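McyG protein (Microcystis aeruginosa PCC 7806, PDB 4R0M) forms part of the microcystin synthetase, with an adenylation domain that binds phenylalanyl-adenylate and probably activates a carboxylic acid substrate for loading onto the adjoining peptidyl carrier domain. Local coordinates at residues A[273-278]-A[310-315]; A[278-283]-A[462-467]; A[316-321]-A[349-354]. All coordinates share one frame; numbering follows the deposited sequence.

Contact 1. Residues A[273-278]-A[310-315]; sequences SPNFAF and VKTIRL
The amide oxygen OD1 of Asn275 faces Thr312, 4.1 Å from Thr312 CB, and is held from beyond the two segments by the backbone N-H of Ser309 and, weakly, by Asn303 ND2. The hydroxyl OG1 of Thr312 pairs with Ser309 OG, so the residue just ahead of helix 310-320 engages both polar ends. With CG of Asn275 anti to the backbone N (chi1 -174°), the amide reaches across to meet Thr312 coming from the opposite direction; this side chain lies about 8 Å from the bound phenylalanyl-adenylate. One turn on from Asn275, Phe278 CB packs 4.2 Å from Thr312 CG2. Beside this pair the terminal methyl CD1 of Ile313 approaches the Phe278 ring at a slant, 3.8 Å from Phe278 CD2 and 3.9 Å from Phe278 CE2. At the start of helix 275-282, Pro274 O is taken from opposite faces of its plane by Ser273 OG (3.1 Å) and Ala277 N (3.2 Å). No hydrogen bond links the segments directly: Asn275 OD1 and Thr312 OG1 both find partners in Ser309, and the interface itself is closed by methyl and ring packing.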
loop_
_atom_site.group_PDB
_atom_site.type_symbol
_atom_site.label_atom_id
_atom_site.label_comp_id
_atom_site.label_asym_id
_atom_site.label_seq_id
_atom_site.Cartn_x
_atom_site.Cartn_y
_atom_site.Cartn_z
ATOM N N SER A 273 1.468 -8.791 0.221
ATOM C CA SER A 273 2.402 -7.909 -0.481
ATOM C C SER A 273 1.810 -7.528 -1.840
ATOM O O SER A 273 0.901 -8.206 -2.330
ATOM C CB SER A 273 3.760 -8.588 -0.673
ATOM O OG SER A 273 3.759 -9.436 -1.810
ATOM N N PRO A 274 2.311 -6.437 -2.455
ATOM C CA PRO A 274 1.902 -6.134 -3.827
ATOM C C PRO A 274 2.541 -7.100 -4.815
ATOM O O PRO A 274 3.413 -7.888 -4.438
ATOM C CB PRO A 274 2.435 -4.711 -4.057
ATOM C CG PRO A 274 2.771 -4.185 -2.703
ATOM C CD PRO A 274 3.191 -5.388 -1.916
ATOM N N ASN A 275 2.109 -7.025 -6.071
ATOM C CA ASN A 275 2.565 -7.938 -7.116
ATOM C C ASN A 275 4.085 -8.063 -7.268
ATOM O O ASN A 275 4.594 -9.172 -7.458
ATOM C CB ASN A 275 1.929 -7.572 -8.458
ATOM C CG ASN A 275 2.254 -8.572 -9.546
ATOM O OD1 ASN A 275 1.646 -9.643 -9.629
ATOM N ND2 ASN A 275 3.223 -8.230 -10.392
ATOM N N PHE A 276 4.806 -6.945 -7.176
ATOM C CA PHE A 276 6.255 -6.944 -7.411
ATOM C C PHE A 276 7.020 -7.879 -6.472
ATOM O O PHE A 276 8.019 -8.489 -6.866
ATOM C CB PHE A 276 6.840 -5.520 -7.365
ATOM C CG PHE A 276 6.933 -4.935 -5.981
ATOM C CD1 PHE A 276 8.011 -5.233 -5.148
ATOM C CD2 PHE A 276 5.953 -4.070 -5.513
ATOM C CE1 PHE A 276 8.095 -4.696 -3.874
ATOM C CE2 PHE A 276 6.036 -3.524 -4.242
ATOM C CZ PHE A 276 7.107 -3.838 -3.421
ATOM N N ALA A 277 6.546 -7.988 -5.232
ATOM C CA ALA A 277 7.204 -8.820 -4.227
ATOM C C ALA A 277 7.080 -10.308 -4.552
ATOM O O ALA A 277 7.995 -11.088 -4.275
ATOM C CB ALA A 277 6.653 -8.518 -2.850
ATOM N N PHE A 278 5.950 -10.687 -5.149
ATOM C CA PHE A 278 5.764 -12.038 -5.680
ATOM C C PHE A 278 6.821 -12.336 -6.742
ATOM O O PHE A 278 7.396 -13.425 -6.766
ATOM C CB PHE A 278 4.360 -12.203 -6.274
ATOM C CG PHE A 278 3.275 -12.385 -5.248
ATOM C CD1 PHE A 278 2.896 -11.339 -4.410
ATOM C CD2 PHE A 278 2.614 -13.605 -5.131
ATOM C CE1 PHE A 278 1.891 -11.512 -3.469
ATOM C CE2 PHE A 278 1.606 -13.781 -4.193
ATOM C CZ PHE A 278 1.244 -12.734 -3.361
ATOM N N VAL A 310 -0.888 -12.185 -14.230
ATOM C CA VAL A 310 -1.243 -13.592 -14.446
ATOM C C VAL A 310 -0.002 -14.488 -14.485
ATOM O O VAL A 310 0.059 -15.500 -13.786
ATOM C CB VAL A 310 -2.061 -13.771 -15.753
ATOM C CG1 VAL A 310 -2.399 -15.237 -16.001
ATOM C CG2 VAL A 310 -3.332 -12.934 -15.719
ATOM N N LYS A 311 0.985 -14.101 -15.295
ATOM C CA LYS A 311 2.212 -14.884 -15.480
ATOM C C LYS A 311 3.070 -14.966 -14.219
ATOM O O LYS A 311 3.727 -15.980 -13.977
ATOM C CB LYS A 311 3.051 -14.325 -16.635
ATOM C CG LYS A 311 2.454 -14.553 -18.017
ATOM C CD LYS A 311 3.485 -14.360 -19.124
ATOM C CE LYS A 311 3.814 -12.890 -19.376
ATOM N NZ LYS A 311 2.685 -12.140 -19.996
ATOM N N THR A 312 3.062 -13.894 -13.432
ATOM C CA THR A 312 3.835 -13.819 -12.192
ATOM C C THR A 312 3.226 -14.717 -11.114
ATOM O O THR A 312 3.944 -15.456 -10.439
ATOM C CB THR A 312 3.957 -12.360 -11.695
ATOM O OG1 THR A 312 4.510 -11.547 -12.739
ATOM C CG2 THR A 312 4.852 -12.263 -10.464
ATOM N N ILE A 313 1.904 -14.655 -10.967
ATOM C CA ILE A 313 1.182 -15.513 -10.025
ATOM C C ILE A 313 1.319 -16.993 -10.390
ATOM O O ILE A 313 1.580 -17.829 -9.516
ATOM C CB ILE A 313 -0.310 -15.123 -9.926
ATOM C CG1 ILE A 313 -0.482 -13.840 -9.107
ATOM C CG2 ILE A 313 -1.128 -16.246 -9.303
ATOM C CD1 ILE A 313 -0.261 -14.003 -7.615
ATOM N N ARG A 314 1.150 -17.303 -11.676
ATOM C CA ARG A 314 1.254 -18.674 -12.181
ATOM C C ARG A 314 2.607 -19.295 -11.835
ATOM O O ARG A 314 2.675 -20.445 -11.392
ATOM C CB ARG A 314 1.018 -18.701 -13.696
ATOM C CG ARG A 314 1.002 -20.088 -14.321
ATOM C CD ARG A 314 1.022 -20.003 -15.839
ATOM N NE ARG A 314 1.384 -21.280 -16.451
ATOM C CZ ARG A 314 0.516 -22.156 -16.952
ATOM N NH1 ARG A 314 -0.789 -21.910 -16.927
ATOM N NH2 ARG A 314 0.956 -23.288 -17.486
ATOM N N LEU A 315 3.673 -18.521 -12.027
ATOM C CA LEU A 315 5.028 -18.965 -11.724
ATOM C C LEU A 315 5.254 -19.092 -10.216
ATOM O O LEU A 315 5.981 -19.978 -9.765
ATOM C CB LEU A 315 6.052 -18.010 -12.349
ATOM C CG LEU A 315 7.544 -18.346 -12.256
ATOM C CD1 LEU A 315 7.880 -19.646 -12.978
ATOM C CD2 LEU A 315 8.382 -17.199 -12.802
#

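Contact 2. Residues A[278-283]-A[462-467]; sequences FSLINQ and VKVSYT
The flat amide of Gln283 lies against one methyl of Val464: CG2 of Val464 sits above the amide plane, 3.8 Å from Gln283 CD and nearly as close to Gln283 OE1 and NE2. A bend at chi2 (-71°) in the Gln283 chain turns the amide to this position. The other flat group, the Tyr466 ring, has Lys463 O in plane at its edge and makes a cation-pi contact with Lys528. Lys463 to Tyr466 form a type II beta turn, which presents Val464 to the helix at its second position. There CG1 of Val464, anti to the backbone N (chi1 168°), comes 3.5 Å from Ser279 OG and 4.0 Å from Leu280 CD2, the Leu280 and Val464 side chains running antiparallel alongside one another. Replacing Val464 by an alanine would probably open a gap between the turn and Ser279 and Leu280, and leave the Gln283 amide without the methyl that covers this face. No hydrogen bond crosses the contact. The turn is held from its own side, where Ser465 N bonds to Glu457 OE2. The flank of helix 275-282 that carries Ser279 and Leu280, together with Gln283, packs on the loop running from helix 449-457 to strand 468-474.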
loop_
_atom_site.group_PDB
_atom_site.type_symbol
_atom_site.label_atom_id
_atom_site.label_comp_id
_atom_site.label_asym_id
_atom_site.label_seq_id
_atom_site.Cartn_x
_atom_site.Cartn_y
_atom_site.Cartn_z
ATOM N N PHE A 278 5.950 -10.687 -5.149
ATOM C CA PHE A 278 5.764 -12.038 -5.680
ATOM C C PHE A 278 6.821 -12.336 -6.742
ATOM O O PHE A 278 7.396 -13.425 -6.766
ATOM C CB PHE A 278 4.360 -12.203 -6.274
ATOM C CG PHE A 278 3.275 -12.385 -5.248
ATOM C CD1 PHE A 278 2.896 -11.339 -4.410
ATOM C CD2 PHE A 278 2.614 -13.605 -5.131
ATOM C CE1 PHE A 278 1.891 -11.512 -3.469
ATOM C CE2 PHE A 278 1.606 -13.781 -4.193
ATOM C CZ PHE A 278 1.244 -12.734 -3.361
ATOM N N SER A 279 7.076 -11.352 -7.605
ATOM C CA SER A 279 8.107 -11.452 -8.634
ATOM C C SER A 279 9.511 -11.537 -8.035
ATOM O O SER A 279 10.353 -12.281 -8.539
ATOM C CB SER A 279 8.011 -10.277 -9.611
ATOM O OG SER A 279 8.967 -10.398 -10.649
ATOM N N LEU A 280 9.756 -10.782 -6.962
ATOM C CA LEU A 280 11.033 -10.836 -6.243
ATOM C C LEU A 280 11.327 -12.236 -5.703
ATOM O O LEU A 280 12.485 -12.656 -5.648
ATOM C CB LEU A 280 11.067 -9.826 -5.093
ATOM C CG LEU A 280 11.149 -8.324 -5.384
ATOM C CD1 LEU A 280 10.949 -7.544 -4.094
ATOM C CD2 LEU A 280 12.471 -7.945 -6.041
ATOM N N ILE A 281 10.274 -12.945 -5.298
ATOM C CA ILE A 281 10.392 -14.339 -4.868
ATOM C C ILE A 281 10.691 -15.229 -6.076
ATOM O O ILE A 281 11.570 -16.091 -6.012
ATOM C CB ILE A 281 9.119 -14.825 -4.129
ATOM C CG1 ILE A 281 8.918 -14.057 -2.810
ATOM C CG2 ILE A 281 9.145 -16.338 -3.911
ATOM C CD1 ILE A 281 9.953 -14.325 -1.732
ATOM N N ASN A 282 9.965 -15.002 -7.172
ATOM C CA ASN A 282 10.204 -15.709 -8.433
ATOM C C ASN A 282 11.649 -15.596 -8.925
ATOM O O ASN A 282 12.168 -16.528 -9.535
ATOM C CB ASN A 282 9.230 -15.235 -9.519
ATOM C CG ASN A 282 7.782 -15.574 -9.200
ATOM O OD1 ASN A 282 7.490 -16.281 -8.234
ATOM N ND2 ASN A 282 6.866 -15.068 -10.017
ATOM N N GLN A 283 12.291 -14.463 -8.639
ATOM C CA GLN A 283 13.709 -14.251 -8.959
ATOM C C GLN A 283 14.622 -15.216 -8.202
ATOM O O GLN A 283 15.748 -15.483 -8.630
ATOM C CB GLN A 283 14.132 -12.806 -8.655
ATOM C CG GLN A 283 13.444 -11.739 -9.495
ATOM C CD GLN A 283 13.892 -11.744 -10.944
ATOM O OE1 GLN A 283 13.202 -12.271 -11.814
ATOM N NE2 GLN A 283 15.057 -11.160 -11.209
ATOM N N VAL A 462 17.475 -6.076 -15.862
ATOM C CA VAL A 462 16.380 -5.203 -15.433
ATOM C C VAL A 462 15.996 -5.546 -13.994
ATOM O O VAL A 462 15.557 -6.665 -13.709
ATOM C CB VAL A 462 15.152 -5.324 -16.365
ATOM C CG1 VAL A 462 13.996 -4.470 -15.859
ATOM C CG2 VAL A 462 15.523 -4.932 -17.790
ATOM N N LYS A 463 16.174 -4.583 -13.091
ATOM C CA LYS A 463 15.884 -4.799 -11.676
ATOM C C LYS A 463 14.384 -4.741 -11.410
ATOM O O LYS A 463 13.727 -3.741 -11.708
ATOM C CB LYS A 463 16.637 -3.797 -10.797
ATOM C CG LYS A 463 16.867 -4.287 -9.376
ATOM C CD LYS A 463 17.702 -3.301 -8.572
ATOM C CE LYS A 463 17.876 -3.761 -7.130
ATOM N NZ LYS A 463 18.732 -4.977 -7.007
ATOM N N VAL A 464 13.860 -5.815 -10.854
ATOM C CA VAL A 464 12.445 -5.949 -10.580
ATOM C C VAL A 464 11.926 -4.939 -9.562
ATOM O O VAL A 464 12.525 -4.721 -8.543
ATOM C CB VAL A 464 12.129 -7.383 -10.152
ATOM C CG1 VAL A 464 10.735 -7.527 -9.581
ATOM C CG2 VAL A 464 12.276 -8.324 -11.316
ATOM N N SER A 465 10.765 -4.391 -9.864
ATOM C CA SER A 465 10.061 -3.404 -9.069
ATOM C C SER A 465 10.417 -1.935 -9.291
ATOM O O SER A 465 9.951 -1.091 -8.594
ATOM C CB SER A 465 10.205 -3.710 -7.601
ATOM O OG SER A 465 11.459 -3.354 -7.130
ATOM N N TYR A 466 11.225 -1.656 -10.294
ATOM C CA TYR A 466 11.583 -0.307 -10.680
ATOM C C TYR A 466 11.188 0.059 -12.089
ATOM O O TYR A 466 11.760 0.938 -12.659
ATOM C CB TYR A 466 13.069 -0.099 -10.536
ATOM C CG TYR A 466 13.597 -0.277 -9.169
ATOM C CD1 TYR A 466 13.587 0.744 -8.284
ATOM C CD2 TYR A 466 14.117 -1.465 -8.770
ATOM C CE1 TYR A 466 14.064 0.592 -7.028
ATOM C CE2 TYR A 466 14.601 -1.623 -7.515
ATOM C CZ TYR A 466 14.572 -0.578 -6.657
ATOM O OH TYR A 466 15.056 -0.712 -5.413
ATOM N N THR A 467 10.246 -0.659 -12.663
ATOM C CA THR A 467 9.930 -0.537 -14.056
ATOM C C THR A 467 8.583 0.096 -14.266
ATOM O O THR A 467 7.725 -0.085 -13.486
ATOM C CB THR A 467 9.990 -1.893 -14.730
ATOM O OG1 THR A 467 11.268 -2.449 -14.523
ATOM C CG2 THR A 467 9.795 -1.755 -16.157
#

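Contact 3. Residues A[316-321]-A[349-354]; sequences FLEILE and LSKNEL
Lys351 reaches Glu318 because its side chain is fully extended, from CG anti to the backbone N (chi1 -177°) out to NZ. Glu318 has its CG beside its own backbone N (chi1 -73°) and a straight chain beyond, and the two side chains cross at about a right angle. NZ of Lys351 therefore lies over the aliphatic part of its partner, 3.9 Å from Glu318 CG. The charged ends stay slightly farther apart, with Lys351 NZ 4.2 Å from Glu318 OE2, beyond a salt bridge. Glu321 OE1, at 5.0 Å from Lys351 NZ, adds a second carboxylate whose field would probably also favour the ammonium group. Deeper in, the methyls CD1 of Leu317 and CD1 of Leu354 meet at 3.9 Å, their side chains again roughly perpendicular. The loop is braced internally by Glu353, whose OE1 accepts Ser350 N through its syn lone pair at 3.0 Å, with an N-H...O angle of 146°. A weak hydrogen bond from Arg314 NH1 to Leu354 O also ties the loop to the preceding turn of the helix. Leu317 and Leu349 both pack on Ile330 of strand 330-336. Helix 310-320 is the connection of a beta-alpha-beta crossover between the adjacent parallel strands 300-303 and 330-336, and the loop after strand 341-345 folds back over it, within the AMP-binding core of this ANL-family adenylation domain.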
loop_
_atom_site.group_PDB
_atom_site.type_symbol
_atom_site.label_atom_id
_atom_site.label_comp_id
_atom_site.label_asym_id
_atom_site.label_seq_id
_atom_site.Cartn_x
_atom_site.Cartn_y
_atom_site.Cartn_z
ATOM N N PHE A 316 4.620 -18.201 -9.455
ATOM C CA PHE A 316 4.716 -18.176 -7.995
ATOM C C PHE A 316 4.162 -19.464 -7.386
ATOM O O PHE A 316 4.774 -20.044 -6.488
ATOM C CB PHE A 316 3.971 -16.952 -7.450
ATOM C CG PHE A 316 4.263 -16.639 -6.009
ATOM C CD1 PHE A 316 5.390 -15.903 -5.657
ATOM C CD2 PHE A 316 3.394 -17.055 -5.003
ATOM C CE1 PHE A 316 5.652 -15.603 -4.329
ATOM C CE2 PHE A 316 3.652 -16.755 -3.674
ATOM C CZ PHE A 316 4.782 -16.027 -3.336
ATOM N N LEU A 317 3.008 -19.903 -7.890
ATOM C CA LEU A 317 2.392 -21.163 -7.478
ATOM C C LEU A 317 3.281 -22.362 -7.786
ATOM O O LEU A 317 3.528 -23.191 -6.910
ATOM C CB LEU A 317 1.027 -21.343 -8.146
ATOM C CG LEU A 317 -0.185 -20.736 -7.440
ATOM C CD1 LEU A 317 -1.308 -20.449 -8.424
ATOM C CD2 LEU A 317 -0.673 -21.623 -6.302
ATOM N N GLU A 318 3.766 -22.437 -9.024
ATOM C CA GLU A 318 4.616 -23.543 -9.475
ATOM C C GLU A 318 5.865 -23.710 -8.612
ATOM O O GLU A 318 6.243 -24.833 -8.269
ATOM C CB GLU A 318 5.020 -23.355 -10.941
ATOM C CG GLU A 318 3.901 -23.600 -11.941
ATOM C CD GLU A 318 4.270 -23.183 -13.355
ATOM O OE1 GLU A 318 5.459 -23.301 -13.733
ATOM O OE2 GLU A 318 3.366 -22.740 -14.094
ATOM N N ILE A 319 6.492 -22.587 -8.266
ATOM C CA ILE A 319 7.698 -22.590 -7.444
ATOM C C ILE A 319 7.393 -23.023 -6.005
ATOM O O ILE A 319 8.119 -23.838 -5.431
ATOM C CB ILE A 319 8.392 -21.206 -7.447
ATOM C CG1 ILE A 319 8.920 -20.868 -8.846
ATOM C CG2 ILE A 319 9.531 -21.165 -6.435
ATOM C CD1 ILE A 319 9.255 -19.403 -9.047
ATOM N N LEU A 320 6.311 -22.490 -5.439
ATOM C CA LEU A 320 6.052 -22.632 -4.006
ATOM C C LEU A 320 5.114 -23.769 -3.589
ATOM O O LEU A 320 5.032 -24.087 -2.402
ATOM C CB LEU A 320 5.601 -21.297 -3.395
ATOM C CG LEU A 320 6.661 -20.196 -3.255
ATOM C CD1 LEU A 320 6.137 -19.085 -2.364
ATOM C CD2 LEU A 320 7.979 -20.722 -2.706
ATOM N N GLU A 321 4.423 -24.387 -4.547
ATOM C CA GLU A 321 3.648 -25.597 -4.246
ATOM C C GLU A 321 4.584 -26.749 -3.857
ATOM O O GLU A 321 4.187 -27.667 -3.141
ATOM C CB GLU A 321 2.715 -25.990 -5.402
ATOM C CG GLU A 321 3.397 -26.601 -6.619
ATOM C CD GLU A 321 2.418 -27.280 -7.561
ATOM O OE1 GLU A 321 1.471 -26.611 -8.029
ATOM O OE2 GLU A 321 2.600 -28.485 -7.840
ATOM N N LEU A 349 -6.867 -18.889 -6.102
ATOM C CA LEU A 349 -6.490 -19.230 -7.473
ATOM C C LEU A 349 -6.213 -20.720 -7.640
ATOM O O LEU A 349 -5.512 -21.327 -6.827
ATOM C CB LEU A 349 -5.288 -18.401 -7.933
ATOM C CG LEU A 349 -5.596 -16.947 -8.298
ATOM C CD1 LEU A 349 -4.329 -16.113 -8.249
ATOM C CD2 LEU A 349 -6.264 -16.834 -9.662
ATOM N N SER A 350 -6.772 -21.295 -8.701
ATOM C CA SER A 350 -6.661 -22.731 -8.959
ATOM C C SER A 350 -5.750 -23.066 -10.147
ATOM O O SER A 350 -5.731 -24.211 -10.612
ATOM C CB SER A 350 -8.053 -23.347 -9.152
ATOM O OG SER A 350 -8.723 -22.769 -10.260
ATOM N N LYS A 351 -4.994 -22.069 -10.619
ATOM C CA LYS A 351 -4.047 -22.214 -11.744
ATOM C C LYS A 351 -4.701 -22.564 -13.086
ATOM O O LYS A 351 -4.011 -22.755 -14.091
ATOM C CB LYS A 351 -3.050 -23.367 -11.517
ATOM C CG LYS A 351 -1.993 -23.539 -12.599
ATOM C CD LYS A 351 -1.042 -24.672 -12.240
ATOM C CE LYS A 351 0.016 -24.891 -13.310
ATOM N NZ LYS A 351 0.958 -25.999 -12.975
ATOM N N ASN A 352 -6.030 -22.644 -13.088
ATOM C CA ASN A 352 -6.801 -23.048 -14.262
ATOM C C ASN A 352 -7.401 -21.793 -14.893
ATOM O O ASN A 352 -7.762 -21.792 -16.075
ATOM C CB ASN A 352 -7.894 -24.075 -13.947
ATOM C CG ASN A 352 -7.362 -25.281 -13.186
ATOM O OD1 ASN A 352 -6.160 -25.565 -13.197
ATOM N ND2 ASN A 352 -8.258 -25.999 -12.518
ATOM N N GLU A 353 -7.506 -20.732 -14.094
ATOM C CA GLU A 353 -7.890 -19.411 -14.593
ATOM C C GLU A 353 -6.647 -18.687 -15.110
ATOM O O GLU A 353 -6.750 -17.702 -15.845
ATOM C CB GLU A 353 -8.568 -18.569 -13.503
ATOM C CG GLU A 353 -9.413 -19.342 -12.498
ATOM C CD GLU A 353 -8.647 -19.711 -11.236
ATOM O OE1 GLU A 353 -7.447 -20.057 -11.329
ATOM O OE2 GLU A 353 -9.250 -19.659 -10.144
ATOM N N LEU A 354 -5.477 -19.187 -14.712
ATOM C CA LEU A 354 -4.192 -18.634 -15.135
ATOM C C LEU A 354 -3.670 -19.389 -16.355
ATOM O O LEU A 354 -3.041 -20.444 -16.234
ATOM C CB LEU A 354 -3.175 -18.685 -13.988
ATOM C CG LEU A 354 -3.573 -18.050 -12.650
ATOM C CD1 LEU A 354 -2.749 -18.642 -11.517
ATOM C CD2 LEU A 354 -3.457 -16.531 -12.675
#

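In the fold
Contacts 1 and 2 have centres 9 Å apart and share helix 275-282, with Phe278 common to both; contacts 1 and 3, 10 Å apart, share helix 310-320. Contacts 2 and 3 lie 18 Å apart. These two helices follow the neighbouring parallel strands 270-273 and 300-303 of the large mixed sheet. Along the chain contact 1 closes before contact 3 opens, whereas contact 2 crosses contact 1 and its long excursion, from 283 to 462, encloses all of contact 3. Contacts 1 and 3 both lie within the AMP-binding region and pack elements around helix 310-320; contact 2 joins that core to a much later segment, probably of the mobile C-terminal subdomain known in adenylation enzymes.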